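Local coordinates for protein internalin (Listeria monocytogenes serotype 4b, PDB 4FMZ) that probably takes part in adhesion to or invasion of host cells, presenting a curved leucine-rich-repeat domain as a likely binding surface, at residues Ala57-Ile62 / Ile81-Asn86; Asn76-Ile81 / Asn98-Ile103; Leu93-Asn98 / Leu115-Asp120. All blocks are in the same frame, centred on the assembly; numbering follows the deposited sequence.

Interaction 1 of 3, residues Ala57-Ile62 / Ile81-Asn86; sequences ASIQGI and ISPLSN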
# COMPACT_ATOMS: atom_id res chain seq x y z
N ALA A 57 -15.57 20.36 8.36
CA ALA A 57 -15.98 20.77 7.01
C ALA A 57 -15.19 21.99 6.52
O ALA A 57 -15.23 22.30 5.33
CB ALA A 57 -17.47 21.06 6.98
N SER A 58 -14.49 22.69 7.42
CA SER A 58 -13.65 23.85 7.10
C SER A 58 -12.43 23.85 8.02
O SER A 58 -12.57 23.61 9.21
CB SER A 58 -14.43 25.15 7.25
OG SER A 58 -13.58 26.28 7.08
N ILE A 59 -11.25 24.14 7.47
CA ILE A 59 -10.04 24.19 8.28
C ILE A 59 -9.58 25.66 8.41
O ILE A 59 -8.45 25.92 8.82
CB ILE A 59 -8.92 23.22 7.79
CG1 ILE A 59 -8.48 23.51 6.34
CG2 ILE A 59 -9.37 21.75 7.98
CD1 ILE A 59 -7.14 23.00 5.96
N GLN A 60 -10.50 26.62 8.14
CA GLN A 60 -10.21 28.05 8.32
C GLN A 60 -9.77 28.28 9.76
O GLN A 60 -10.38 27.73 10.69
CB GLN A 60 -11.42 28.93 7.94
CG GLN A 60 -11.69 28.94 6.43
CD GLN A 60 -13.09 29.40 6.10
OE1 GLN A 60 -14.09 28.77 6.46
NE2 GLN A 60 -13.20 30.51 5.39
N GLY A 61 -8.67 29.02 9.92
CA GLY A 61 -8.04 29.33 11.21
C GLY A 61 -6.77 28.55 11.45
O GLY A 61 -5.90 29.02 12.19
N ILE A 62 -6.63 27.36 10.82
CA ILE A 62 -5.45 26.50 10.98
C ILE A 62 -4.16 27.22 10.53
O ILE A 62 -3.08 26.88 11.01
CB ILE A 62 -5.61 25.11 10.31
CG1 ILE A 62 -4.79 24.05 11.08
CG2 ILE A 62 -5.27 25.13 8.79
CD1 ILE A 62 -5.22 22.62 10.87
N ILE A 81 -8.58 22.82 1.27
CA ILE A 81 -7.39 22.78 2.13
C ILE A 81 -6.51 24.04 1.94
O ILE A 81 -5.37 24.03 2.43
CB ILE A 81 -6.56 21.47 1.97
CG1 ILE A 81 -6.23 21.15 0.51
CG2 ILE A 81 -7.27 20.29 2.65
CD1 ILE A 81 -4.95 20.36 0.32
N SER A 82 -7.03 25.13 1.29
CA SER A 82 -6.27 26.37 1.08
C SER A 82 -5.69 26.95 2.41
O SER A 82 -4.57 27.42 2.37
CB SER A 82 -7.10 27.44 0.36
OG SER A 82 -8.34 27.68 1.00
N PRO A 83 -6.35 26.86 3.61
CA PRO A 83 -5.70 27.40 4.83
C PRO A 83 -4.38 26.71 5.22
O PRO A 83 -3.67 27.23 6.07
CB PRO A 83 -6.76 27.19 5.93
CG PRO A 83 -8.04 27.11 5.19
CD PRO A 83 -7.70 26.35 3.95
N LEU A 84 -4.03 25.55 4.59
CA LEU A 84 -2.76 24.87 4.86
C LEU A 84 -1.58 25.47 4.09
O LEU A 84 -0.44 25.16 4.42
CB LEU A 84 -2.83 23.36 4.48
CG LEU A 84 -3.72 22.43 5.30
CD1 LEU A 84 -3.57 21.00 4.83
CD2 LEU A 84 -3.41 22.52 6.78
N SER A 85 -1.87 26.29 3.05
CA SER A 85 -0.90 26.79 2.06
C SER A 85 0.40 27.39 2.62
O SER A 85 1.43 27.25 1.97
CB SER A 85 -1.54 27.77 1.09
OG SER A 85 -1.83 29.01 1.72
N ASN A 86 0.38 28.04 3.79
CA ASN A 86 1.60 28.64 4.34
C ASN A 86 2.14 27.87 5.57
O ASN A 86 3.07 28.34 6.22
CB ASN A 86 1.35 30.11 4.70
CG ASN A 86 1.57 31.05 3.55
OD1 ASN A 86 0.78 31.11 2.60
ND2 ASN A 86 2.65 31.81 3.61
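Ile59 and Ile62 pack on Pro83 and Leu84, joining two successive coils of a leucine-rich-repeat solenoid on its convex side. Segment 57-62 follows strand 48-50, and segment 81-86, with a short 3-10 turn around Pro83, follows strand 70-72. No hydrogen bond crosses between them. The contact is apolar and mostly buried.

Ile59 and Pro83 carry most of the contact. Ile59 CG1 lies between the backbone N and the carbonyl carbon (chi1 60°), and it rests against the Pro83 ring, 3.8 Å from Pro83 CD. CD1 reaches further and meets Leu84. Ile59 CD1 is 3.5 Å from Leu84 CG, and the two side chains cross at about a right angle. The same methyl also touches the Ile81 backbone, with Ile59 CD1 3.8 Å from Ile81 CA. Ile62 contributes its CG2 branch, which touches Pro83 CB and Leu84 CD2. Pro83 is therefore covered by two isoleucines, one meeting CG and CD and the other CB. Leu71 of strand 70-72 touches both Ile62 and Leu84 and extends the apolar core inward.

The polar contacts shape each segment separately. A type II turn runs from Ile59 to Ile62, with Ile62 N bonded to Ile59 O. Gly61 has a positive phi of 106°, a conformation in which a CB would collide with Gln60 O. In the second segment, Leu84 N bonds to Ile81 O and Ser85 N to Ser82 O, which wind the backbone into a turn through Pro83.

At the exposed end, Ser58 OG is used twice. It accepts from Gln60 N in an ST turn, with an N-H...O angle of 166°. It also donates to the Gln60 side chain, with Ser58 OG 2.6 Å from Gln60 OE1.

Interaction 2 of 3, residues Asn76-Ile81 / Asn98-Ile103; sequences NQITDI and NKITDI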
# COMPACT_ATOMS: atom_id res chain seq x y z
N ASN A 76 -12.84 13.11 7.91
CA ASN A 76 -13.74 14.24 8.16
C ASN A 76 -14.53 14.53 6.86
O ASN A 76 -14.74 13.61 6.07
CB ASN A 76 -12.96 15.46 8.67
CG ASN A 76 -12.45 15.29 10.07
OD1 ASN A 76 -13.23 15.26 11.01
ND2 ASN A 76 -11.15 15.15 10.23
N GLN A 77 -14.94 15.80 6.63
CA GLN A 77 -15.69 16.20 5.44
C GLN A 77 -15.00 17.41 4.80
O GLN A 77 -15.66 18.28 4.22
CB GLN A 77 -17.17 16.52 5.80
CG GLN A 77 -17.94 15.38 6.48
CD GLN A 77 -18.34 14.29 5.52
OE1 GLN A 77 -19.26 14.45 4.72
NE2 GLN A 77 -17.67 13.15 5.60
N ILE A 78 -13.67 17.46 4.88
CA ILE A 78 -12.87 18.56 4.34
C ILE A 78 -12.86 18.51 2.81
O ILE A 78 -12.65 17.45 2.23
CB ILE A 78 -11.43 18.54 4.94
CG1 ILE A 78 -11.50 18.65 6.49
CG2 ILE A 78 -10.57 19.67 4.37
CD1 ILE A 78 -10.32 18.02 7.22
N THR A 79 -13.11 19.68 2.18
CA THR A 79 -13.08 19.86 0.73
C THR A 79 -11.97 20.83 0.36
O THR A 79 -11.16 20.53 -0.50
CB THR A 79 -14.43 20.32 0.16
OG1 THR A 79 -14.86 21.49 0.85
CG2 THR A 79 -15.51 19.26 0.24
N ASP A 80 -11.92 22.00 1.02
CA ASP A 80 -10.96 23.07 0.76
C ASP A 80 -9.80 23.03 1.77
O ASP A 80 -10.01 23.25 2.97
CB ASP A 80 -11.69 24.43 0.82
CG ASP A 80 -10.87 25.64 0.42
OD1 ASP A 80 -9.71 25.47 0.01
OD2 ASP A 80 -11.41 26.77 0.50
N ILE A 81 -8.58 22.82 1.27
CA ILE A 81 -7.39 22.78 2.13
C ILE A 81 -6.51 24.04 1.94
O ILE A 81 -5.37 24.03 2.43
CB ILE A 81 -6.56 21.47 1.97
CG1 ILE A 81 -6.23 21.15 0.51
CG2 ILE A 81 -7.27 20.29 2.65
CD1 ILE A 81 -4.95 20.36 0.32
N ASN A 98 -11.46 12.08 3.23
CA ASN A 98 -12.10 13.39 3.21
C ASN A 98 -12.73 13.56 1.83
O ASN A 98 -12.92 12.56 1.12
CB ASN A 98 -11.10 14.50 3.56
CG ASN A 98 -10.92 14.68 5.04
OD1 ASN A 98 -11.80 15.18 5.72
ND2 ASN A 98 -9.78 14.26 5.58
N LYS A 99 -13.06 14.79 1.42
CA LYS A 99 -13.67 15.04 0.12
C LYS A 99 -12.78 15.98 -0.69
O LYS A 99 -13.28 16.77 -1.49
CB LYS A 99 -15.08 15.64 0.31
CG LYS A 99 -16.10 14.68 0.90
CD LYS A 99 -17.31 15.44 1.43
CE LYS A 99 -18.59 14.64 1.38
NZ LYS A 99 -18.58 13.46 2.30
N ILE A 100 -11.45 15.87 -0.51
CA ILE A 100 -10.47 16.73 -1.16
C ILE A 100 -10.31 16.36 -2.65
O ILE A 100 -10.15 15.19 -2.99
CB ILE A 100 -9.10 16.72 -0.41
CG1 ILE A 100 -9.24 17.34 1.01
CG2 ILE A 100 -8.02 17.46 -1.19
CD1 ILE A 100 -8.35 16.71 2.06
N THR A 101 -10.35 17.38 -3.53
CA THR A 101 -10.17 17.21 -4.97
C THR A 101 -8.95 18.03 -5.42
O THR A 101 -8.07 17.49 -6.08
CB THR A 101 -11.45 17.56 -5.74
OG1 THR A 101 -11.83 18.90 -5.43
CG2 THR A 101 -12.60 16.63 -5.40
N ASP A 102 -8.90 19.31 -5.03
CA ASP A 102 -7.83 20.24 -5.37
C ASP A 102 -6.76 20.23 -4.27
O ASP A 102 -7.05 20.60 -3.13
CB ASP A 102 -8.42 21.65 -5.56
CG ASP A 102 -7.47 22.71 -6.09
OD1 ASP A 102 -6.24 22.49 -6.03
OD2 ASP A 102 -7.95 23.77 -6.53
N ILE A 103 -5.51 19.87 -4.63
CA ILE A 103 -4.40 19.86 -3.66
C ILE A 103 -3.36 20.96 -3.95
O ILE A 103 -2.22 20.85 -3.48
CB ILE A 103 -3.74 18.47 -3.49
CG1 ILE A 103 -3.25 17.87 -4.85
CG2 ILE A 103 -4.67 17.52 -2.74
CD1 ILE A 103 -2.22 16.79 -4.69
O HOH W 1 -10.79 20.28 -2.95
O HOH W 2 -8.41 22.82 -1.77
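Asn98 OD1 takes two backbone N-H groups from segment 76-81. The sounder bond comes from Ile78 N, 3.1 Å from Asn98 OD1, with an N-H...O angle of 160° and the donor tilted from the carbonyl plane. Asn76 N gives a second, weak bond to the same oxygen. The first torsion of Asn98 (chi1 -84°) sets CG against segment 76-81, 3.9 Å from Ile78 CB. The other end of the amide is also held, since Asn98 ND2 donates to Leu73 O. Asn76 is gripped similarly one coil earlier, with ND2 on Val51 O and OD1 accepting from Val56 N.

The backbones are tied by Lys99 N, which donates to Ile78 O at 2.8 Å. At the surface, in one of two Gln77 conformers, Lys99 NZ is 2.7 Å from Gln77 OE1 and donates to it from above the amide plane. In this conformer the bend at chi2 (-75°) turns Gln77 CD toward the lysine. Nearby, Thr79 CG2 packs on Lys99 CB.

Further along, two waters take over the bridging. Water 1 accepts from Asp102 N; its link to Thr79 O is too short to be more than doubtful. Water 2 accepts from Ile81 N and donates to Asp102 O, 2.9 Å away.

The inner side is apolar. Ile81 CG2 meets Ile100 CD1 at 3.8 Å, with the side chains at about a right angle. Ile81 CD1 turns to Ile103 and comes 4.0 Å from Ile103 CA.

The aligned NQITDI and NKITDI segments, with stacked asparagines inside and isoleucines packed beside them in the interior, form the asparagine ladder typical of leucine-rich repeats.

Interaction 3 of 3, residues Leu93-Asn98 / Leu115-Asp120; sequences LYIGTN and LYLNED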
# COMPACT_ATOMS: atom_id res chain seq x y z
N LEU A 93 1.46 14.96 7.18
CA LEU A 93 0.11 15.43 6.88
C LEU A 93 -0.77 14.25 6.46
O LEU A 93 -0.52 13.63 5.42
CB LEU A 93 0.17 16.51 5.77
CG LEU A 93 -1.14 17.11 5.27
CD1 LEU A 93 -1.96 17.73 6.41
CD2 LEU A 93 -0.85 18.18 4.23
N TYR A 94 -1.79 13.95 7.29
CA TYR A 94 -2.72 12.82 7.07
C TYR A 94 -4.11 13.38 6.83
O TYR A 94 -4.77 13.83 7.76
CB TYR A 94 -2.69 11.87 8.29
CG TYR A 94 -1.27 11.50 8.68
CD1 TYR A 94 -0.48 10.68 7.86
CD2 TYR A 94 -0.68 12.03 9.82
CE1 TYR A 94 0.83 10.35 8.20
CE2 TYR A 94 0.63 11.70 10.18
CZ TYR A 94 1.39 10.86 9.36
OH TYR A 94 2.69 10.51 9.68
N ILE A 95 -4.52 13.45 5.55
CA ILE A 95 -5.81 14.04 5.20
C ILE A 95 -6.61 13.11 4.30
O ILE A 95 -7.39 13.58 3.48
CB ILE A 95 -5.69 15.47 4.60
CG1 ILE A 95 -4.52 15.59 3.60
CG2 ILE A 95 -5.59 16.50 5.72
CD1 ILE A 95 -4.41 16.97 2.85
N GLY A 96 -6.44 11.81 4.52
CA GLY A 96 -7.19 10.78 3.82
C GLY A 96 -8.62 10.71 4.34
O GLY A 96 -8.92 11.27 5.39
N THR A 97 -9.50 9.99 3.63
CA THR A 97 -10.94 9.79 3.92
C THR A 97 -11.66 11.15 4.16
O THR A 97 -12.35 11.35 5.16
CB THR A 97 -11.18 8.74 5.05
OG1 THR A 97 -10.35 8.99 6.17
CG2 THR A 97 -10.94 7.31 4.59
N ASN A 98 -11.46 12.08 3.23
CA ASN A 98 -12.10 13.39 3.21
C ASN A 98 -12.73 13.56 1.83
O ASN A 98 -12.92 12.56 1.12
CB ASN A 98 -11.10 14.50 3.56
CG ASN A 98 -10.92 14.68 5.04
OD1 ASN A 98 -11.80 15.18 5.72
ND2 ASN A 98 -9.78 14.26 5.58
N LEU A 115 2.81 11.99 3.57
CA LEU A 115 1.57 12.59 3.09
C LEU A 115 0.57 11.52 2.67
O LEU A 115 0.85 10.76 1.73
CB LEU A 115 1.88 13.55 1.92
CG LEU A 115 0.69 14.15 1.16
CD1 LEU A 115 -0.12 15.14 2.03
CD2 LEU A 115 1.18 14.83 -0.08
N TYR A 116 -0.59 11.44 3.37
CA TYR A 116 -1.65 10.47 3.02
C TYR A 116 -2.86 11.22 2.51
O TYR A 116 -3.38 12.12 3.18
CB TYR A 116 -2.07 9.53 4.18
CG TYR A 116 -0.99 8.72 4.86
CD1 TYR A 116 0.30 8.63 4.33
CD2 TYR A 116 -1.25 8.03 6.04
CE1 TYR A 116 1.30 7.92 4.98
CE2 TYR A 116 -0.25 7.31 6.69
CZ TYR A 116 1.02 7.25 6.16
OH TYR A 116 2.03 6.59 6.81
N LEU A 117 -3.27 10.87 1.30
CA LEU A 117 -4.40 11.45 0.58
C LEU A 117 -5.33 10.34 0.13
O LEU A 117 -6.08 10.50 -0.84
CB LEU A 117 -3.86 12.23 -0.63
CG LEU A 117 -3.10 13.52 -0.31
CD1 LEU A 117 -2.26 13.94 -1.49
CD2 LEU A 117 -4.06 14.63 0.08
N ASN A 118 -5.26 9.20 0.82
CA ASN A 118 -6.06 8.01 0.51
C ASN A 118 -7.55 8.26 0.67
O ASN A 118 -7.97 8.95 1.60
CB ASN A 118 -5.65 6.81 1.38
CG ASN A 118 -5.76 7.09 2.86
OD1 ASN A 118 -5.03 7.91 3.42
ND2 ASN A 118 -6.72 6.48 3.52
N GLU A 119 -8.34 7.71 -0.26
CA GLU A 119 -9.81 7.80 -0.28
C GLU A 119 -10.31 9.26 -0.39
O GLU A 119 -11.36 9.60 0.15
CB GLU A 119 -10.44 7.06 0.92
CG GLU A 119 -10.24 5.56 0.84
CD GLU A 119 -10.52 4.77 2.11
OE1 GLU A 119 -11.71 4.50 2.38
OE2 GLU A 119 -9.55 4.39 2.80
N ASP A 120 -9.58 10.10 -1.12
CA ASP A 120 -10.00 11.45 -1.45
C ASP A 120 -10.50 11.40 -2.90
O ASP A 120 -10.74 10.29 -3.39
CB ASP A 120 -8.85 12.46 -1.21
CG ASP A 120 -8.73 12.90 0.24
OD1 ASP A 120 -9.76 13.20 0.85
OD2 ASP A 120 -7.60 12.97 0.75
O HOH W 3 -4.90 9.68 5.96
O HOH W 4 -8.03 7.61 6.07
O HOH W 5 -13.82 9.99 0.78
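Tyr94 and Tyr116 lie side by side in an edge-to-face pair, the edge of Tyr94 turned to the face of Tyr116, with centroids 4.8 Å apart and planes at 62°. Tyr94 CD1 sits over one face of the Tyr116 ring, toward its rim, 3.3 Å from Tyr116 CD2. Tyr94 continues the row to Tyr70, and its OH bonds to Asn92 and Glu114. On the other face of the sheet, Leu93 CD2 packs on Leu115 CD1. Ile95 CD1 then meets Leu117 CD2 at 3.6 Å in the buried interior.

The strands are parallel. Tyr116 N donates to Leu93 O, and Ile95 N donates to Tyr116 O at 2.9 Å. These neighbouring strands belong to the concave face of the leucine-rich-repeat solenoid. Past them, Thr97 N donates to Asn118 O at 2.7 Å. Asp120 OD1 takes weak bonds from Asn98 N and, outside the contact, Ile100 N.

Beside the direct Thr97 bond, waters bridge the looser side. One water links Gly96 N to Asn118 OD1, and another joins Thr97 OG1 to Asn118 ND2. Asn118 OD1 lies 3.6 Å from Gly96 CA. At the exposed edge, Thr97 CG2 lies against the Glu119 carboxylate, 3.6 Å from Glu119 CD.

How the interactions relate
The three interactions join successive coils on the N-terminal side of the solenoid. Interaction 1 lies on the convex side, interaction 3 includes the concave strands, and interaction 2 lies on the path between. Interactions 1 and 2 share Ile81, and their centres are 10 Å apart. Ile59 CG2 also packs 3.9 Å from Ile78 CD1. Interactions 2 and 3 share Asn98, with centres 9 Å apart. Ile100 CD1 comes 3.6 Å from Ile95 O. Interactions 1 and 3 lie 15 Å apart between centres, yet they meet in the apolar interior, where Leu84 CD1 is 4.0 Å from Leu93 CD2.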